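Local structure of N-alpha-acetyltransferase 35, NatC auxiliary subunit (Saccharomyces cerevisiae, 6YGA) at residues 327-335 against 667-677. The protein serves as the auxiliary subunit of the NatC N-terminal acetyltransferase, which acetylates the N-terminal methionine of the L-A virus Gag protein. Numbering follows the deposited sequence.
Sequences KFFNKLEQR and VQELSLEYYCK. With EDO (1,2-ethanediol), chain C.
The ring of F328 is sandwiched between protein and a bound 1,2-ethanediol: CB of S671 sits over one face, 3.9 Å from the ring centroid and 14° off its normal, a CH-pi contact, while C1 of the diol, probably from the crystallisation liquor, lies over the opposite face, toward CZ. With CG anti to the carbonyl carbon (chi1 -75°), the ring reaches in to the helix backbone, where CE1 comes within 3.7 Å of CA of S671. The same edge points at the face of Y674 in an offset edge-to-face pair, centroids 5.6 Å apart and planes at 72°. At the root of the side chain, CB of F328 rests on CG2 of V667, the N-cap residue of helix 668-701.

The contact thus docks the end of helix 319-328 and the loop after it onto the first turns of helix 668-701; both lie in the largely helical part of the chain assigned by sequence to the NAA35-like TPR family, and I651 of helix 619-653 also touches S671. One turn further along, the two methyls of L332 divide the helix surface between them. CD1 lies 3.6 Å from CD2 of L670 and also meets the carboxylate end of E673, whereas CD2 lies against CB of Y674 at 3.9 Å.

R335 folds back on its own loop: NE donates an almost straight bond to O of F329 (2.7 Å), in the guanidinium plane, and NH1 forms a salt bridge with D306. Held this way, the guanidinium presents its edge to CD1 of L670, 3.5 Å from NH2. At the far end, NZ of K677 forms a salt bridge with OE2 of E673, the carboxylate that CD1 of L332 touches.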
loop_
_atom_site.group_PDB
_atom_site.type_symbol
_atom_site.label_atom_id
_atom_site.label_comp_id
_atom_site.label_asym_id
_atom_site.label_seq_id
_atom_site.Cartn_x
_atom_site.Cartn_y
_atom_site.Cartn_z
ATOM N N LYS B 327 -8.895 16.039 5.006
ATOM C CA LYS B 327 -8.954 15.216 6.209
ATOM C C LYS B 327 -10.039 14.154 6.119
ATOM O O LYS B 327 -9.948 13.126 6.796
ATOM C CB LYS B 327 -9.183 16.092 7.442
ATOM C CG LYS B 327 -7.972 16.910 7.850
ATOM C CD LYS B 327 -7.083 16.156 8.832
ATOM C CE LYS B 327 -7.750 16.039 10.197
ATOM N NZ LYS B 327 -6.873 15.396 11.218
ATOM N N PHE B 328 -11.063 14.373 5.290
ATOM C CA PHE B 328 -12.245 13.526 5.301
ATOM C C PHE B 328 -12.555 12.822 3.985
ATOM O O PHE B 328 -13.261 11.809 4.014
ATOM C CB PHE B 328 -13.483 14.344 5.706
ATOM C CG PHE B 328 -13.551 14.665 7.174
ATOM C CD1 PHE B 328 -14.074 13.748 8.073
ATOM C CD2 PHE B 328 -13.103 15.886 7.656
ATOM C CE1 PHE B 328 -14.146 14.039 9.426
ATOM C CE2 PHE B 328 -13.172 16.184 9.009
ATOM C CZ PHE B 328 -13.695 15.258 9.895
ATOM N N PHE B 329 -12.061 13.312 2.843
ATOM C CA PHE B 329 -12.510 12.747 1.572
ATOM C C PHE B 329 -12.049 11.307 1.396
ATOM O O PHE B 329 -12.706 10.528 0.697
ATOM C CB PHE B 329 -12.031 13.607 0.399
ATOM C CG PHE B 329 -10.735 13.145 -0.215
ATOM C CD1 PHE B 329 -9.526 13.449 0.386
ATOM C CD2 PHE B 329 -10.727 12.425 -1.402
ATOM C CE1 PHE B 329 -8.329 13.033 -0.176
ATOM C CE2 PHE B 329 -9.534 12.004 -1.970
ATOM C CZ PHE B 329 -8.332 12.310 -1.356
ATOM N N ASN B 330 -10.939 10.932 2.030
ATOM C CA ASN B 330 -10.341 9.612 1.874
ATOM C C ASN B 330 -10.178 8.913 3.218
ATOM O O ASN B 330 -9.326 8.033 3.362
ATOM C CB ASN B 330 -8.992 9.737 1.161
ATOM C CG ASN B 330 -8.490 8.419 0.601
ATOM O OD1 ASN B 330 -9.277 7.564 0.200
ATOM N ND2 ASN B 330 -7.174 8.244 0.587
ATOM N N LYS B 331 -10.987 9.284 4.207
ATOM C CA LYS B 331 -10.766 8.873 5.589
ATOM C C LYS B 331 -11.660 7.729 6.037
ATOM O O LYS B 331 -11.197 6.832 6.746
ATOM C CB LYS B 331 -10.974 10.069 6.525
ATOM C CG LYS B 331 -10.582 9.821 7.971
ATOM C CD LYS B 331 -9.136 9.350 8.086
ATOM C CE LYS B 331 -8.142 10.361 7.515
ATOM N NZ LYS B 331 -8.146 11.664 8.234
ATOM N N LEU B 332 -12.938 7.750 5.658
ATOM C CA LEU B 332 -13.862 6.723 6.125
ATOM C C LEU B 332 -13.612 5.394 5.424
ATOM O O LEU B 332 -13.685 4.331 6.051
ATOM C CB LEU B 332 -15.296 7.199 5.922
ATOM C CG LEU B 332 -15.617 8.430 6.769
ATOM C CD1 LEU B 332 -16.997 8.941 6.447
ATOM C CD2 LEU B 332 -15.503 8.096 8.247
ATOM N N GLU B 333 -13.315 5.432 4.127
ATOM C CA GLU B 333 -12.897 4.241 3.404
ATOM C C GLU B 333 -12.001 4.664 2.252
ATOM O O GLU B 333 -12.047 5.808 1.790
ATOM C CB GLU B 333 -14.094 3.424 2.897
ATOM C CG GLU B 333 -14.932 4.119 1.840
ATOM C CD GLU B 333 -16.112 3.279 1.387
ATOM O OE1 GLU B 333 -16.407 2.257 2.041
ATOM O OE2 GLU B 333 -16.744 3.642 0.372
ATOM N N GLN B 334 -11.176 3.725 1.795
ATOM C CA GLN B 334 -10.192 4.025 0.766
ATOM C C GLN B 334 -10.877 4.294 -0.569
ATOM O O GLN B 334 -11.650 3.466 -1.059
ATOM C CB GLN B 334 -9.201 2.869 0.638
ATOM C CG GLN B 334 -8.079 3.113 -0.357
ATOM C CD GLN B 334 -6.957 2.100 -0.228
ATOM O OE1 GLN B 334 -6.532 1.765 0.877
ATOM N NE2 GLN B 334 -6.477 1.604 -1.362
ATOM N N ARG B 335 -10.591 5.453 -1.155
ATOM C CA ARG B 335 -11.198 5.838 -2.421
ATOM C C ARG B 335 -10.581 5.058 -3.578
ATOM O O ARG B 335 -9.489 4.491 -3.475
ATOM C CB ARG B 335 -11.029 7.339 -2.668
ATOM C CG ARG B 335 -11.808 8.233 -1.716
ATOM C CD ARG B 335 -13.304 8.169 -1.985
ATOM N NE ARG B 335 -14.050 9.089 -1.129
ATOM C CZ ARG B 335 -15.364 9.280 -1.203
ATOM N NH1 ARG B 335 -16.085 8.615 -2.097
ATOM N NH2 ARG B 335 -15.957 10.136 -0.383
ATOM N N VAL B 667 -17.392 18.519 2.841
ATOM C CA VAL B 667 -17.421 17.123 3.262
ATOM C C VAL B 667 -18.401 16.963 4.418
ATOM O O VAL B 667 -18.131 16.238 5.382
ATOM C CB VAL B 667 -16.015 16.637 3.658
ATOM C CG1 VAL B 667 -15.152 16.460 2.421
ATOM C CG2 VAL B 667 -15.368 17.622 4.622
ATOM N N GLN B 668 -19.553 17.631 4.320
ATOM C CA GLN B 668 -20.477 17.682 5.450
ATOM C C GLN B 668 -20.985 16.292 5.814
ATOM O O GLN B 668 -20.965 15.902 6.987
ATOM C CB GLN B 668 -21.641 18.623 5.134
ATOM C CG GLN B 668 -22.607 18.821 6.292
ATOM C CD GLN B 668 -23.803 19.668 5.914
ATOM O OE1 GLN B 668 -24.014 19.978 4.742
ATOM N NE2 GLN B 668 -24.597 20.049 6.909
ATOM N N GLU B 669 -21.433 15.523 4.818
ATOM C CA GLU B 669 -21.941 14.183 5.093
ATOM C C GLU B 669 -20.852 13.276 5.662
ATOM O O GLU B 669 -21.094 12.528 6.618
ATOM C CB GLU B 669 -22.536 13.571 3.822
ATOM C CG GLU B 669 -23.626 14.395 3.140
ATOM C CD GLU B 669 -23.095 15.252 2.005
ATOM O OE1 GLU B 669 -22.063 15.927 2.198
ATOM O OE2 GLU B 669 -23.708 15.247 0.916
ATOM N N LEU B 670 -19.645 13.329 5.092
ATOM C CA LEU B 670 -18.572 12.447 5.547
ATOM C C LEU B 670 -18.131 12.790 6.964
ATOM O O LEU B 670 -17.821 11.891 7.755
ATOM C CB LEU B 670 -17.385 12.512 4.582
ATOM C CG LEU B 670 -17.600 11.926 3.181
ATOM C CD1 LEU B 670 -16.548 12.422 2.194
ATOM C CD2 LEU B 670 -17.608 10.407 3.223
ATOM N N SER B 671 -18.099 14.079 7.312
ATOM C CA SER B 671 -17.699 14.450 8.666
ATOM C C SER B 671 -18.760 14.042 9.681
ATOM O O SER B 671 -18.430 13.625 10.797
ATOM C CB SER B 671 -17.408 15.950 8.748
ATOM O OG SER B 671 -18.566 16.719 8.478
ATOM N N LEU B 672 -20.039 14.151 9.313
ATOM C CA LEU B 672 -21.099 13.652 10.182
ATOM C C LEU B 672 -20.982 12.145 10.364
ATOM O O LEU B 672 -21.106 11.628 11.480
ATOM C CB LEU B 672 -22.468 14.018 9.609
ATOM C CG LEU B 672 -22.864 15.493 9.691
ATOM C CD1 LEU B 672 -24.177 15.735 8.967
ATOM C CD2 LEU B 672 -22.959 15.941 11.143
ATOM N N GLU B 673 -20.735 11.424 9.268
ATOM C CA GLU B 673 -20.587 9.976 9.342
ATOM C C GLU B 673 -19.415 9.593 10.237
ATOM O O GLU B 673 -19.488 8.611 10.983
ATOM C CB GLU B 673 -20.412 9.406 7.933
ATOM C CG GLU B 673 -20.204 7.903 7.869
ATOM C CD GLU B 673 -20.016 7.403 6.446
ATOM O OE1 GLU B 673 -20.328 8.160 5.501
ATOM O OE2 GLU B 673 -19.548 6.257 6.274
ATOM N N TYR B 674 -18.332 10.369 10.185
ATOM C CA TYR B 674 -17.184 10.110 11.049
ATOM C C TYR B 674 -17.553 10.253 12.523
ATOM O O TYR B 674 -17.301 9.348 13.328
ATOM C CB TYR B 674 -16.041 11.055 10.686
ATOM C CG TYR B 674 -14.959 11.128 11.736
ATOM C CD1 TYR B 674 -14.056 10.086 11.898
ATOM C CD2 TYR B 674 -14.837 12.235 12.565
ATOM C CE1 TYR B 674 -13.065 10.140 12.853
ATOM C CE2 TYR B 674 -13.846 12.300 13.525
ATOM C CZ TYR B 674 -12.963 11.246 13.663
ATOM O OH TYR B 674 -11.971 11.298 14.613
ATOM N N TYR B 675 -18.145 11.390 12.900
ATOM C CA TYR B 675 -18.477 11.603 14.306
ATOM C C TYR B 675 -19.556 10.638 14.779
ATOM O O TYR B 675 -19.573 10.256 15.955
ATOM C CB TYR B 675 -18.906 13.051 14.542
ATOM C CG TYR B 675 -17.735 14.000 14.598
ATOM C CD1 TYR B 675 -16.939 14.081 15.735
ATOM C CD2 TYR B 675 -17.412 14.803 13.513
ATOM C CE1 TYR B 675 -15.857 14.945 15.789
ATOM C CE2 TYR B 675 -16.335 15.669 13.559
ATOM C CZ TYR B 675 -15.562 15.734 14.698
ATOM O OH TYR B 675 -14.488 16.594 14.745
ATOM N N CYS B 676 -20.453 10.226 13.882
ATOM C CA CYS B 676 -21.394 9.165 14.222
ATOM C C CYS B 676 -20.653 7.880 14.575
ATOM O O CYS B 676 -20.966 7.224 15.575
ATOM C CB CYS B 676 -22.362 8.932 13.063
ATOM S SG CYS B 676 -23.566 7.630 13.380
ATOM N N LYS B 677 -19.658 7.511 13.765
ATOM C CA LYS B 677 -18.845 6.341 14.077
ATOM C C LYS B 677 -18.056 6.546 15.362
ATOM O O LYS B 677 -17.868 5.605 16.142
ATOM C CB LYS B 677 -17.902 6.026 12.916
ATOM C CG LYS B 677 -18.608 5.569 11.655
ATOM C CD LYS B 677 -17.623 5.222 10.554
ATOM C CE LYS B 677 -18.322 4.495 9.415
ATOM N NZ LYS B 677 -17.406 4.222 8.277
HETATM C C1 EDO C . -10.513 13.740 10.826
HETATM O O1 EDO C . -9.667 12.593 10.693
HETATM C C2 EDO C . -10.366 14.318 12.229
HETATM O O2 EDO C . -11.128 15.526 12.335
HETATM O O HOH W 1 -15.009 3.833 8.576
#